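Local coordinates for putative sarcosine dimethylglycine methyltransferase (Galdieria sulphuraria, PDB 2O57), which probably transfers methyl groups from S-adenosylmethionine to glycine derivatives such as sarcosine or dimethylglycine, at residues K119-Y124 / I134-G139; D31-Y36 / A91-A96; F104-D109 / Y151-S156; D158-S163 / L167-E172. All coordinates share one frame; numbering follows the deposited sequence.

Contact 1 (K119-Y124 / I134-G139); sequences KRNEEY and ITVKYG
Val-136 packs against Asn-121 and Glu-122 where helix 115-128 lies over strand 134-138. The three elements, strand 107-112, helix 115-128 and strand 134-138, form a beta-alpha-beta unit of the Rossmann-like methyltransferase domain. Helix and strand are closest at Glu-122 and Val-136, whose CA atoms are 6.5 Å apart. Val-136 has the largest buried area here, and its side chain projects from the strand toward the helix. Its CG2 methyl does most of the touching. With CG2 anti to the carbonyl carbon and CG1 anti to the backbone N (chi1 -178°), CG2 meets both helix residues. Asn-121 brings its amide end to this methyl. Asn-121 ND2 is 3.5 Å from Val-136 CG2 and Asn-121 CG is 3.6 Å from it, so the amide packs against a hydrocarbon group and makes no polar bond to the strand. The amide has other partners: Asn-121 OD1 accepts weak hydrogen bonds from Asn-125 and Arg-98. Glu-122 comes to the valine with its aliphatic part. Glu-122 CG lies 3.6 Å from Val-136 CG2 and 3.7 Å from Val-136 CB. Beyond CG the chain is extended (chi2 179°), which carries the carboxylate past the valine to a water bound to the strand backbone. No direct hydrogen bond joins the two segments. A single water joins them instead. It accepts from Val-136 N at 2.8 Å and donates to Glu-122 OE2 at 3.1 Å.

Contact 2 (D31-Y36 / A91-A96); sequences DSDRFY and AGYGGA
Tyr-93 reaches from the glycine-rich loop after strand 85-89 to Asp-33 on helix 27-40. The loop carries a GxGxxG-like pattern (Gly-90, Gly-92, Gly-95). This is consistent with the nucleotide-binding loop of Rossmann-like methyltransferases. Residues Ala-91 to Gly-94 make a type II' beta turn, closed by Gly-94 N to Ala-91 O at 2.9 Å. Gly-94 is then the N-cap of helix 95-104. Asp-44 holds the turn from outside by accepting from the backbone N of both Tyr-93 and Gly-95. From this turn the tyrosine CB points toward helix 27-40. CG sits anti to the carbonyl carbon (chi1 -62°), and the ring extends from there to the aspartate. The aspartate comes from the opposite direction and meets the ring at its edge, near the ring plane. Carboxylate and ring planes are only 18° apart. Asp-33 has its own CG anti to the backbone N (chi1 -164°), which directs the carboxylate at the phenol. The Phe-37 ring meets the Tyr-93 ring with planes at about 45°, and Gln-117 and Arg-120 of helix 115-128 touch the tyrosine. At the tip, the modelled separation of Tyr-93 OH and Asp-33 OD2 is too short to be sound. The nature of that approach, and the exact placing of the two groups, is therefore doubtful. One step back along the ring edge the approach is of ordinary length: Tyr-93 CE2 lies 3.5 Å from Asp-33 OD1.

Contact 3 (F104-D109 / Y151-S156); sequences FGVSID and YDFIWS
Asp-109 OD2 accepts a hydrogen bond from Tyr-151 OH at 2.6 Å and also forms a salt bridge with Lys-85. The phenol uses the anti lone pair of OD2, the one turned away from OD1. OD1 is held by Thr-135 OG1, so both oxygens of this buried carboxylate have partners. OD2 lies in the plane of the Tyr-151 ring, at its edge. The carboxylate plane stands almost upright to the ring, at 88°. Segment 104-109 runs from the end of a helix through a short loop, which holds Val-106, into strand 107-112. Segment 151-156 lies on strand 151-157. Strand 85-89 runs between these two strands, so the side chains reach across it. A second, apolar patch is built round Phe-153. Its CG sits in the crowded position between backbone N and carbonyl carbon (chi1 68°), which brings the ring end to the other segment. Phe-153 CZ is 3.6 Å from Ile-108 CD1, and Phe-153 CE2 is 3.8 Å from Val-106 CG1. Both groups approach the ring obliquely. Leu-80 also touches this ring. The chain turns a corner at Asp-152, so Tyr-151 and Phe-153 can serve separate polar and apolar patches. With a lysine and two hydroxyl groups around it, Asp-109 is probably ionised, and Lys-85 would balance its charge.

Contact 4 (D158-S163 / L167-E172); sequences DAFLHS and LKVFQE
Phe-160 points one ring edge at the face of Phe-170 and receives Val-169 over one of its own faces. The two phenylalanine rings form a T-shaped (edge-to-face) pair. Their planes stand at 89° and their centroids are 5.5 Å apart. Phe-160 CE2 is the atom presented to the Phe-170 face, and it lies 3.8 Å from Phe-170 CZ. Val-169 makes a CH-pi contact. Its CG1 is 3.7 Å from the centroid of the Phe-160 ring and only 16° off the ring normal. The nearest ring atom is Phe-160 CZ, at 3.6 Å from Val-169 CG1. The valine divides its branches between two partners. CG1, anti to the backbone N (chi1 178°), goes to the ring. CG2, beside the backbone N, packs tightly against the serine hydroxyl, with Val-169 CG2 3.1 Å from Ser-163 OG. No hydrogen bond crosses between the segments. Within 158-163, Ser-163 N bonds back to Phe-160 O at 3.0 Å and holds the turn that carries both residues. This turn follows strand 151-157 and leads into helix 166-176, on the way to the parallel strand 181-190. The contact therefore folds a crossover connection onto its own helix. Ile-185 and Met-183 of strand 181-190 touch Phe-160 and Phe-170 respectively, and Tyr-217 of helix 214-223 touches both rings.

In the fold
All four contacts belong to one Rossmann-like methyltransferase fold with strand order 3-2-1-4-5-7-6. Contact 2 begins first along the chain, joining helix 27-40 to the loop after the first strand. Contact 3 spans strands 107-112 and 151-157, and contact 1 falls within the chain between its segments. Contact 4 follows directly after contact 3. Contacts 1 and 2 touch, with centres about 12 Å apart. Contacts 1 and 3 reach neighbouring strands 134-138 and 107-112, their centres about 15 Å apart. Contacts 2 and 4 lie on opposite sides of the chain's centre, their centres about 19 Å apart. Contacts 1, 3 and 4 join parts of successive beta-alpha units, while contact 2 brings an N-terminal helix to the probable cofactor loop.

Contact 1 (K119-Y124 / I134-G139)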
loop_
_atom_site.group_PDB
_atom_site.type_symbol
_atom_site.label_atom_id
_atom_site.label_comp_id
_atom_site.label_asym_id
_atom_site.label_seq_id
_atom_site.Cartn_x
_atom_site.Cartn_y
_atom_site.Cartn_z
ATOM N N LYS A 119 -8.414 25.607 18.273
ATOM C CA LYS A 119 -8.638 27.037 18.086
ATOM C C LYS A 119 -7.904 27.562 16.844
ATOM O O LYS A 119 -8.487 28.328 16.046
ATOM C CB LYS A 119 -8.276 27.825 19.339
ATOM C CG LYS A 119 -9.179 27.509 20.543
ATOM C CD LYS A 119 -10.675 27.886 20.292
ATOM C CE LYS A 119 -11.416 28.245 21.584
ATOM N NZ LYS A 119 -11.757 27.104 22.526
ATOM N N ARG A 120 -6.649 27.139 16.651
ATOM C CA ARG A 120 -5.888 27.549 15.444
ATOM C C ARG A 120 -6.511 27.045 14.175
ATOM O O ARG A 120 -6.538 27.767 13.190
ATOM C CB ARG A 120 -4.416 27.102 15.489
ATOM C CG ARG A 120 -3.639 27.876 16.443
ATOM C CD ARG A 120 -2.169 27.706 16.273
ATOM N NE ARG A 120 -1.575 28.107 17.527
ATOM C CZ ARG A 120 -0.484 27.578 18.063
ATOM N NH1 ARG A 120 0.165 26.597 17.452
ATOM N NH2 ARG A 120 -0.064 28.030 19.239
ATOM N N ASN A 121 -6.931 25.765 14.182
ATOM C CA ASN A 121 -7.701 25.142 13.101
ATOM C C ASN A 121 -8.901 26.032 12.659
ATOM O O ASN A 121 -9.008 26.406 11.486
ATOM C CB ASN A 121 -8.162 23.735 13.548
ATOM C CG ASN A 121 -8.695 22.890 12.393
ATOM O OD1 ASN A 121 -8.861 23.395 11.265
ATOM N ND2 ASN A 121 -9.021 21.605 12.676
ATOM N N GLU A 122 -9.771 26.391 13.601
ATOM C CA GLU A 122 -10.914 27.277 13.298
ATOM C C GLU A 122 -10.425 28.602 12.672
ATOM O O GLU A 122 -11.025 29.082 11.729
ATOM C CB GLU A 122 -11.758 27.567 14.553
ATOM C CG GLU A 122 -12.456 26.346 15.138
ATOM C CD GLU A 122 -13.260 26.653 16.407
ATOM O OE1 GLU A 122 -12.714 27.234 17.371
ATOM O OE2 GLU A 122 -14.442 26.294 16.434
ATOM N N GLU A 123 -9.345 29.166 13.216
ATOM C CA GLU A 123 -8.797 30.447 12.728
ATOM C C GLU A 123 -8.381 30.305 11.265
ATOM O O GLU A 123 -8.775 31.138 10.418
ATOM C CB GLU A 123 -7.606 30.933 13.581
ATOM C CG GLU A 123 -8.009 31.473 14.970
ATOM C CD GLU A 123 -6.836 31.681 15.994
ATOM O OE1 GLU A 123 -5.668 31.326 15.694
ATOM O OE2 GLU A 123 -7.115 32.182 17.122
ATOM N N TYR A 124 -7.612 29.246 10.967
ATOM C CA TYR A 124 -7.204 28.929 9.578
ATOM C C TYR A 124 -8.385 28.738 8.647
ATOM O O TYR A 124 -8.354 29.215 7.521
ATOM C CB TYR A 124 -6.316 27.676 9.484
ATOM C CG TYR A 124 -4.986 27.795 10.166
ATOM C CD1 TYR A 124 -4.171 28.904 9.956
ATOM C CD2 TYR A 124 -4.556 26.808 11.049
ATOM C CE1 TYR A 124 -2.943 29.027 10.601
ATOM C CE2 TYR A 124 -3.346 26.906 11.686
ATOM C CZ TYR A 124 -2.544 28.009 11.474
ATOM O OH TYR A 124 -1.355 28.113 12.145
ATOM N N ILE A 134 -15.916 23.158 7.154
ATOM C CA ILE A 134 -15.119 22.482 8.190
ATOM C C ILE A 134 -15.572 22.905 9.593
ATOM O O ILE A 134 -15.607 24.102 9.916
ATOM C CB ILE A 134 -13.582 22.723 8.023
ATOM C CG1 ILE A 134 -13.119 22.409 6.586
ATOM C CG2 ILE A 134 -12.774 21.869 9.064
ATOM C CD1 ILE A 134 -11.688 22.947 6.274
ATOM N N THR A 135 -15.928 21.920 10.413
ATOM C CA THR A 135 -16.229 22.202 11.803
ATOM C C THR A 135 -15.167 21.584 12.675
ATOM O O THR A 135 -14.587 20.565 12.326
ATOM C CB THR A 135 -17.621 21.704 12.237
ATOM O OG1 THR A 135 -17.593 20.276 12.292
ATOM C CG2 THR A 135 -18.666 22.131 11.269
ATOM N N VAL A 136 -14.891 22.189 13.813
ATOM C CA VAL A 136 -13.848 21.663 14.660
ATOM C C VAL A 136 -14.498 21.376 16.007
ATOM O O VAL A 136 -15.062 22.285 16.637
ATOM C CB VAL A 136 -12.669 22.693 14.861
ATOM C CG1 VAL A 136 -11.569 22.077 15.717
ATOM C CG2 VAL A 136 -12.073 23.150 13.524
ATOM N N LYS A 137 -14.389 20.122 16.452
ATOM C CA LYS A 137 -14.975 19.680 17.728
ATOM C C LYS A 137 -13.871 19.122 18.623
ATOM O O LYS A 137 -12.928 18.516 18.137
ATOM C CB LYS A 137 -16.026 18.586 17.470
ATOM C CG LYS A 137 -17.031 18.861 16.299
ATOM C CD LYS A 137 -17.685 17.526 15.838
ATOM C CE LYS A 137 -18.746 17.732 14.718
ATOM N NZ LYS A 137 -20.047 18.343 15.180
ATOM N N TYR A 138 -13.960 19.402 19.917
ATOM C CA TYR A 138 -13.078 18.846 20.913
ATOM C C TYR A 138 -13.643 17.499 21.334
ATOM O O TYR A 138 -14.858 17.350 21.491
ATOM C CB TYR A 138 -12.998 19.763 22.134
ATOM C CG TYR A 138 -12.317 19.149 23.344
ATOM C CD1 TYR A 138 -10.937 19.233 23.501
ATOM C CD2 TYR A 138 -13.055 18.492 24.340
ATOM C CE1 TYR A 138 -10.299 18.682 24.602
ATOM C CE2 TYR A 138 -12.419 17.942 25.453
ATOM C CZ TYR A 138 -11.036 18.049 25.576
ATOM O OH TYR A 138 -10.375 17.514 26.670
ATOM N N GLY A 139 -12.763 16.513 21.479
ATOM C CA GLY A 139 -13.166 15.275 22.104
ATOM C C GLY A 139 -12.247 14.100 21.850
ATOM O O GLY A 139 -11.129 14.247 21.308
HETATM O O HOH W 1 -15.737 24.849 14.076
#

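Contact 2 (D31-Y36 / A91-A96)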
loop_
_atom_site.group_PDB
_atom_site.type_symbol
_atom_site.label_atom_id
_atom_site.label_comp_id
_atom_site.label_asym_id
_atom_site.label_seq_id
_atom_site.Cartn_x
_atom_site.Cartn_y
_atom_site.Cartn_z
ATOM N N ASP A 31 5.811 20.049 23.283
ATOM C CA ASP A 31 7.036 20.630 22.720
ATOM C C ASP A 31 7.387 20.027 21.354
ATOM O O ASP A 31 7.947 20.714 20.497
ATOM C CB ASP A 31 8.201 20.550 23.703
ATOM C CG ASP A 31 8.055 21.589 24.858
ATOM O OD1 ASP A 31 7.201 22.491 24.740
ATOM O OD2 ASP A 31 8.736 21.469 25.878
ATOM N N SER A 32 7.058 18.748 21.160
ATOM C CA SER A 32 7.127 18.147 19.839
ATOM C C SER A 32 6.253 18.945 18.879
ATOM O O SER A 32 6.724 19.339 17.804
ATOM C CB SER A 32 6.738 16.664 19.886
ATOM O OG SER A 32 6.784 16.104 18.594
ATOM N N ASP A 33 5.012 19.239 19.270
ATOM C CA ASP A 33 4.168 20.089 18.440
ATOM C C ASP A 33 4.728 21.505 18.180
ATOM O O ASP A 33 4.604 22.017 17.063
ATOM C CB ASP A 33 2.717 20.168 18.928
ATOM C CG ASP A 33 1.794 20.713 17.849
ATOM O OD1 ASP A 33 1.718 20.114 16.724
ATOM O OD2 ASP A 33 1.131 21.731 18.118
ATOM N N ARG A 34 5.355 22.126 19.187
ATOM C CA ARG A 34 6.025 23.411 18.993
ATOM C C ARG A 34 7.097 23.317 17.884
ATOM O O ARG A 34 7.249 24.262 17.080
ATOM C CB ARG A 34 6.693 23.897 20.282
ATOM C CG ARG A 34 5.699 24.314 21.395
ATOM C CD ARG A 34 6.479 24.834 22.597
ATOM N NE ARG A 34 5.610 25.353 23.661
ATOM C CZ ARG A 34 6.072 25.852 24.805
ATOM N NH1 ARG A 34 7.394 25.885 25.058
ATOM N NH2 ARG A 34 5.230 26.320 25.692
ATOM N N PHE A 35 7.853 22.217 17.889
ATOM C CA PHE A 35 8.849 21.956 16.859
ATOM C C PHE A 35 8.202 21.816 15.490
ATOM O O PHE A 35 8.596 22.490 14.571
ATOM C CB PHE A 35 9.738 20.738 17.162
ATOM C CG PHE A 35 10.551 20.276 15.951
ATOM C CD1 PHE A 35 11.670 21.015 15.513
ATOM C CD2 PHE A 35 10.208 19.115 15.263
ATOM C CE1 PHE A 35 12.420 20.598 14.393
ATOM C CE2 PHE A 35 10.930 18.684 14.147
ATOM C CZ PHE A 35 12.037 19.430 13.702
ATOM N N TYR A 36 7.209 20.941 15.349
ATOM C CA TYR A 36 6.570 20.765 14.030
ATOM C C TYR A 36 5.865 22.039 13.557
ATOM O O TYR A 36 5.952 22.443 12.378
ATOM C CB TYR A 36 5.553 19.655 14.112
ATOM C CG TYR A 36 6.131 18.265 13.999
ATOM C CD1 TYR A 36 6.492 17.736 12.748
ATOM C CD2 TYR A 36 6.348 17.490 15.144
ATOM C CE1 TYR A 36 6.997 16.434 12.638
ATOM C CE2 TYR A 36 6.872 16.196 15.048
ATOM C CZ TYR A 36 7.179 15.678 13.790
ATOM O OH TYR A 36 7.678 14.399 13.690
ATOM N N ALA A 91 -7.363 15.504 13.922
ATOM C CA ALA A 91 -7.183 16.439 12.820
ATOM C C ALA A 91 -6.010 17.460 12.921
ATOM O O ALA A 91 -5.682 18.118 11.944
ATOM C CB ALA A 91 -8.513 17.158 12.588
ATOM N N GLY A 92 -5.433 17.630 14.109
ATOM C CA GLY A 92 -4.314 18.559 14.331
ATOM C C GLY A 92 -4.770 19.963 14.012
ATOM O O GLY A 92 -5.809 20.405 14.501
ATOM N N TYR A 93 -4.011 20.657 13.177
ATOM C CA TYR A 93 -4.335 22.009 12.768
ATOM C C TYR A 93 -5.310 22.092 11.618
ATOM O O TYR A 93 -5.667 23.202 11.197
ATOM C CB TYR A 93 -3.077 22.825 12.439
ATOM C CG TYR A 93 -2.162 22.994 13.634
ATOM C CD1 TYR A 93 -2.502 23.873 14.669
ATOM C CD2 TYR A 93 -0.973 22.253 13.748
ATOM C CE1 TYR A 93 -1.679 24.022 15.793
ATOM C CE2 TYR A 93 -0.129 22.390 14.883
ATOM C CZ TYR A 93 -0.490 23.295 15.889
ATOM O OH TYR A 93 0.286 23.486 17.007
ATOM N N GLY A 94 -5.734 20.934 11.111
ATOM C CA GLY A 94 -6.804 20.880 10.129
ATOM C C GLY A 94 -6.298 20.858 8.701
ATOM O O GLY A 94 -7.062 21.068 7.777
ATOM N N GLY A 95 -5.007 20.590 8.526
ATOM C CA GLY A 95 -4.396 20.629 7.210
ATOM C C GLY A 95 -5.053 19.679 6.213
ATOM O O GLY A 95 -5.335 20.084 5.071
ATOM N N ALA A 96 -5.256 18.420 6.632
ATOM C CA ALA A 96 -5.896 17.402 5.785
ATOM C C ALA A 96 -7.304 17.812 5.457
ATOM O O ALA A 96 -7.752 17.569 4.352
ATOM C CB ALA A 96 -5.934 16.072 6.481
#

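Contact 3 (F104-D109 / Y151-S156)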
loop_
_atom_site.group_PDB
_atom_site.type_symbol
_atom_site.label_atom_id
_atom_site.label_comp_id
_atom_site.label_asym_id
_atom_site.label_seq_id
_atom_site.Cartn_x
_atom_site.Cartn_y
_atom_site.Cartn_z
ATOM N N PHE A 104 -11.953 18.004 -3.169
ATOM C CA PHE A 104 -13.182 17.221 -3.438
ATOM C C PHE A 104 -14.504 17.961 -3.160
ATOM O O PHE A 104 -15.569 17.505 -3.578
ATOM C CB PHE A 104 -13.146 15.905 -2.627
ATOM C CG PHE A 104 -12.018 15.004 -3.011
ATOM C CD1 PHE A 104 -12.123 14.181 -4.142
ATOM C CD2 PHE A 104 -10.826 15.001 -2.271
ATOM C CE1 PHE A 104 -11.067 13.347 -4.516
ATOM C CE2 PHE A 104 -9.750 14.165 -2.630
ATOM C CZ PHE A 104 -9.860 13.347 -3.762
ATOM N N GLY A 105 -14.456 19.096 -2.470
ATOM C CA GLY A 105 -15.686 19.784 -2.086
ATOM C C GLY A 105 -16.568 18.993 -1.114
ATOM O O GLY A 105 -17.786 19.188 -1.073
ATOM N N VAL A 106 -15.961 18.094 -0.337
ATOM C CA VAL A 106 -16.636 17.430 0.775
ATOM C C VAL A 106 -16.755 18.412 1.956
ATOM O O VAL A 106 -16.162 19.503 1.954
ATOM C CB VAL A 106 -15.812 16.178 1.286
ATOM C CG1 VAL A 106 -15.824 15.026 0.272
ATOM C CG2 VAL A 106 -14.361 16.580 1.658
ATOM N N SER A 107 -17.478 17.989 2.982
ATOM C CA SER A 107 -17.485 18.659 4.275
ATOM C C SER A 107 -16.775 17.779 5.307
ATOM O O SER A 107 -16.920 16.550 5.287
ATOM C CB SER A 107 -18.932 18.893 4.707
ATOM O OG SER A 107 -19.580 19.785 3.788
ATOM N N ILE A 108 -16.016 18.396 6.201
ATOM C CA ILE A 108 -15.228 17.655 7.187
ATOM C C ILE A 108 -15.519 18.152 8.597
ATOM O O ILE A 108 -15.411 19.356 8.864
ATOM C CB ILE A 108 -13.694 17.810 6.948
ATOM C CG1 ILE A 108 -13.276 17.347 5.527
ATOM C CG2 ILE A 108 -12.883 17.066 8.026
ATOM C CD1 ILE A 108 -13.242 15.857 5.360
ATOM N N ASP A 109 -15.827 17.222 9.508
ATOM C CA ASP A 109 -15.818 17.540 10.936
ATOM C C ASP A 109 -14.487 17.038 11.493
ATOM O O ASP A 109 -14.157 15.860 11.336
ATOM C CB ASP A 109 -16.951 16.848 11.674
ATOM C CG ASP A 109 -18.324 17.366 11.271
ATOM O OD1 ASP A 109 -18.444 18.499 10.776
ATOM O OD2 ASP A 109 -19.291 16.647 11.486
ATOM N N TYR A 151 -21.455 9.602 9.075
ATOM C CA TYR A 151 -20.405 9.900 8.108
ATOM C C TYR A 151 -20.319 9.019 6.881
ATOM O O TYR A 151 -20.374 7.806 6.964
ATOM C CB TYR A 151 -19.038 9.988 8.829
ATOM C CG TYR A 151 -19.033 11.117 9.846
ATOM C CD1 TYR A 151 -18.921 12.439 9.429
ATOM C CD2 TYR A 151 -19.205 10.859 11.198
ATOM C CE1 TYR A 151 -18.953 13.484 10.326
ATOM C CE2 TYR A 151 -19.241 11.889 12.135
ATOM C CZ TYR A 151 -19.125 13.207 11.686
ATOM O OH TYR A 151 -19.151 14.251 12.586
ATOM N N ASP A 152 -20.115 9.647 5.736
ATOM C CA ASP A 152 -19.769 8.903 4.546
ATOM C C ASP A 152 -18.381 8.289 4.647
ATOM O O ASP A 152 -18.140 7.247 4.079
ATOM C CB ASP A 152 -19.873 9.815 3.343
ATOM C CG ASP A 152 -21.272 10.346 3.167
ATOM O OD1 ASP A 152 -22.141 9.494 2.912
ATOM O OD2 ASP A 152 -21.505 11.564 3.350
ATOM N N PHE A 153 -17.473 8.943 5.377
ATOM C CA PHE A 153 -16.084 8.492 5.480
ATOM C C PHE A 153 -15.388 9.061 6.722
ATOM O O PHE A 153 -15.828 10.065 7.315
ATOM C CB PHE A 153 -15.268 8.816 4.198
ATOM C CG PHE A 153 -15.032 10.285 3.975
ATOM C CD1 PHE A 153 -13.871 10.903 4.465
ATOM C CD2 PHE A 153 -15.954 11.062 3.247
ATOM C CE1 PHE A 153 -13.653 12.290 4.247
ATOM C CE2 PHE A 153 -15.741 12.432 3.019
ATOM C CZ PHE A 153 -14.573 13.042 3.524
ATOM N N ILE A 154 -14.358 8.338 7.144
ATOM C CA ILE A 154 -13.449 8.720 8.218
ATOM C C ILE A 154 -12.008 8.717 7.668
ATOM O O ILE A 154 -11.582 7.793 6.929
ATOM C CB ILE A 154 -13.522 7.777 9.447
ATOM C CG1 ILE A 154 -14.892 7.857 10.083
ATOM C CG2 ILE A 154 -12.383 8.109 10.497
ATOM C CD1 ILE A 154 -15.168 6.766 11.214
ATOM N N TRP A 155 -11.254 9.734 8.075
ATOM C CA TRP A 155 -9.859 9.906 7.700
ATOM C C TRP A 155 -9.122 10.043 9.009
ATOM O O TRP A 155 -9.548 10.840 9.888
ATOM C CB TRP A 155 -9.750 11.212 6.919
ATOM C CG TRP A 155 -8.352 11.761 6.574
ATOM C CD1 TRP A 155 -7.510 12.485 7.391
ATOM C CD2 TRP A 155 -7.701 11.685 5.299
ATOM N NE1 TRP A 155 -6.376 12.875 6.695
ATOM C CE2 TRP A 155 -6.464 12.392 5.411
ATOM C CE3 TRP A 155 -8.048 11.106 4.065
ATOM C CZ2 TRP A 155 -5.566 12.525 4.334
ATOM C CZ3 TRP A 155 -7.152 11.227 2.981
ATOM C CH2 TRP A 155 -5.932 11.961 3.124
ATOM N N SER A 156 -8.038 9.280 9.180
ATOM C CA SER A 156 -7.231 9.441 10.403
ATOM C C SER A 156 -5.764 9.149 10.100
ATOM O O SER A 156 -5.403 8.017 9.788
ATOM C CB SER A 156 -7.763 8.499 11.493
ATOM O OG SER A 156 -7.073 8.708 12.713
#

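Contact 4 (D158-S163 / L167-E172)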
loop_
_atom_site.group_PDB
_atom_site.type_symbol
_atom_site.label_atom_id
_atom_site.label_comp_id
_atom_site.label_asym_id
_atom_site.label_seq_id
_atom_site.Cartn_x
_atom_site.Cartn_y
_atom_site.Cartn_z
ATOM N N ASP A 158 -2.086 8.864 11.527
ATOM C CA ASP A 158 -1.088 8.690 12.608
ATOM C C ASP A 158 -1.625 9.064 13.989
ATOM O O ASP A 158 -0.867 9.413 14.876
ATOM C CB ASP A 158 0.192 9.492 12.290
ATOM C CG ASP A 158 0.813 9.089 10.936
ATOM O OD1 ASP A 158 0.417 8.031 10.377
ATOM O OD2 ASP A 158 1.703 9.825 10.467
ATOM N N ALA A 159 -2.933 8.968 14.162
ATOM C CA ALA A 159 -3.563 9.345 15.436
ATOM C C ALA A 159 -3.838 8.166 16.373
ATOM O O ALA A 159 -3.894 8.350 17.593
ATOM C CB ALA A 159 -4.856 10.078 15.155
ATOM N N PHE A 160 -4.109 6.987 15.813
ATOM C CA PHE A 160 -4.536 5.811 16.619
ATOM C C PHE A 160 -3.372 5.318 17.499
ATOM O O PHE A 160 -3.605 4.730 18.555
ATOM C CB PHE A 160 -4.985 4.656 15.702
ATOM C CG PHE A 160 -6.392 4.793 15.098
ATOM C CD1 PHE A 160 -7.065 6.029 14.990
ATOM C CD2 PHE A 160 -7.043 3.650 14.640
ATOM C CE1 PHE A 160 -8.349 6.109 14.405
ATOM C CE2 PHE A 160 -8.309 3.716 14.067
ATOM C CZ PHE A 160 -8.972 4.962 13.952
ATOM N N LEU A 161 -2.133 5.594 17.068
ATOM C CA LEU A 161 -0.912 5.232 17.810
ATOM C C LEU A 161 -1.039 5.489 19.321
ATOM O O LEU A 161 -0.672 4.632 20.131
ATOM C CB LEU A 161 0.337 5.981 17.248
ATOM C CG LEU A 161 1.689 5.842 17.989
ATOM C CD1 LEU A 161 2.165 4.420 17.926
ATOM C CD2 LEU A 161 2.757 6.735 17.390
ATOM N N HIS A 162 -1.546 6.661 19.684
ATOM C CA HIS A 162 -1.586 7.110 21.073
ATOM C C HIS A 162 -2.835 6.682 21.847
ATOM O O HIS A 162 -2.905 6.785 23.093
ATOM C CB HIS A 162 -1.447 8.628 21.089
ATOM C CG HIS A 162 -0.251 9.118 20.330
ATOM N ND1 HIS A 162 1.042 8.857 20.738
ATOM C CD2 HIS A 162 -0.150 9.826 19.179
ATOM C CE1 HIS A 162 1.889 9.407 19.885
ATOM N NE2 HIS A 162 1.192 9.994 18.926
ATOM N N SER A 163 -3.823 6.183 21.118
ATOM C CA SER A 163 -5.067 5.800 21.725
ATOM C C SER A 163 -4.927 4.493 22.473
ATOM O O SER A 163 -4.493 3.480 21.905
ATOM C CB SER A 163 -6.132 5.654 20.650
ATOM O OG SER A 163 -7.405 5.773 21.219
ATOM N N LEU A 167 -10.025 -1.310 20.742
ATOM C CA LEU A 167 -11.341 -1.884 20.446
ATOM C C LEU A 167 -12.420 -0.789 20.498
ATOM O O LEU A 167 -13.251 -0.696 19.625
ATOM C CB LEU A 167 -11.722 -3.058 21.368
ATOM C CG LEU A 167 -13.126 -3.675 21.132
ATOM C CD1 LEU A 167 -13.334 -4.152 19.668
ATOM C CD2 LEU A 167 -13.547 -4.777 22.169
ATOM N N LYS A 168 -12.438 0.005 21.558
ATOM C CA LYS A 168 -13.419 1.089 21.653
ATOM C C LYS A 168 -13.329 2.114 20.498
ATOM O O LYS A 168 -14.365 2.538 19.982
ATOM C CB LYS A 168 -13.331 1.766 23.031
ATOM C CG LYS A 168 -14.407 2.812 23.300
ATOM C CD LYS A 168 -15.826 2.251 23.139
ATOM C CE LYS A 168 -16.833 3.323 23.581
ATOM N NZ LYS A 168 -18.210 2.868 23.332
ATOM N N VAL A 169 -12.100 2.456 20.076
ATOM C CA VAL A 169 -11.851 3.295 18.875
ATOM C C VAL A 169 -12.568 2.715 17.659
ATOM O O VAL A 169 -13.369 3.388 17.017
ATOM C CB VAL A 169 -10.333 3.428 18.560
ATOM C CG1 VAL A 169 -10.092 4.270 17.285
ATOM C CG2 VAL A 169 -9.594 4.044 19.765
ATOM N N PHE A 170 -12.310 1.455 17.368
ATOM C CA PHE A 170 -12.950 0.830 16.214
ATOM C C PHE A 170 -14.475 0.695 16.388
ATOM O O PHE A 170 -15.198 0.825 15.424
ATOM C CB PHE A 170 -12.275 -0.517 15.869
ATOM C CG PHE A 170 -11.010 -0.355 15.064
ATOM C CD1 PHE A 170 -11.068 -0.164 13.661
ATOM C CD2 PHE A 170 -9.770 -0.422 15.686
ATOM C CE1 PHE A 170 -9.893 0.020 12.917
ATOM C CE2 PHE A 170 -8.591 -0.282 14.962
ATOM C CZ PHE A 170 -8.642 -0.049 13.564
ATOM N N GLN A 171 -14.962 0.485 17.619
ATOM C CA GLN A 171 -16.415 0.419 17.847
ATOM C C GLN A 171 -17.070 1.785 17.511
ATOM O O GLN A 171 -18.167 1.839 16.936
ATOM C CB GLN A 171 -16.737 0.010 19.300
ATOM C CG GLN A 171 -16.513 -1.485 19.572
ATOM C CD GLN A 171 -16.654 -1.844 21.025
ATOM O OE1 GLN A 171 -16.417 -1.019 21.902
ATOM N NE2 GLN A 171 -17.035 -3.083 21.295
ATOM N N GLU A 172 -16.438 2.864 17.964
ATOM C CA GLU A 172 -16.922 4.220 17.688
ATOM C C GLU A 172 -16.854 4.539 16.203
ATOM O O GLU A 172 -17.772 5.139 15.671
ATOM C CB GLU A 172 -16.146 5.275 18.489
ATOM C CG GLU A 172 -16.527 5.321 19.985
ATOM C CD GLU A 172 -17.958 5.781 20.130
ATOM O OE1 GLU A 172 -18.204 7.003 20.077
ATOM O OE2 GLU A 172 -18.849 4.928 20.264
#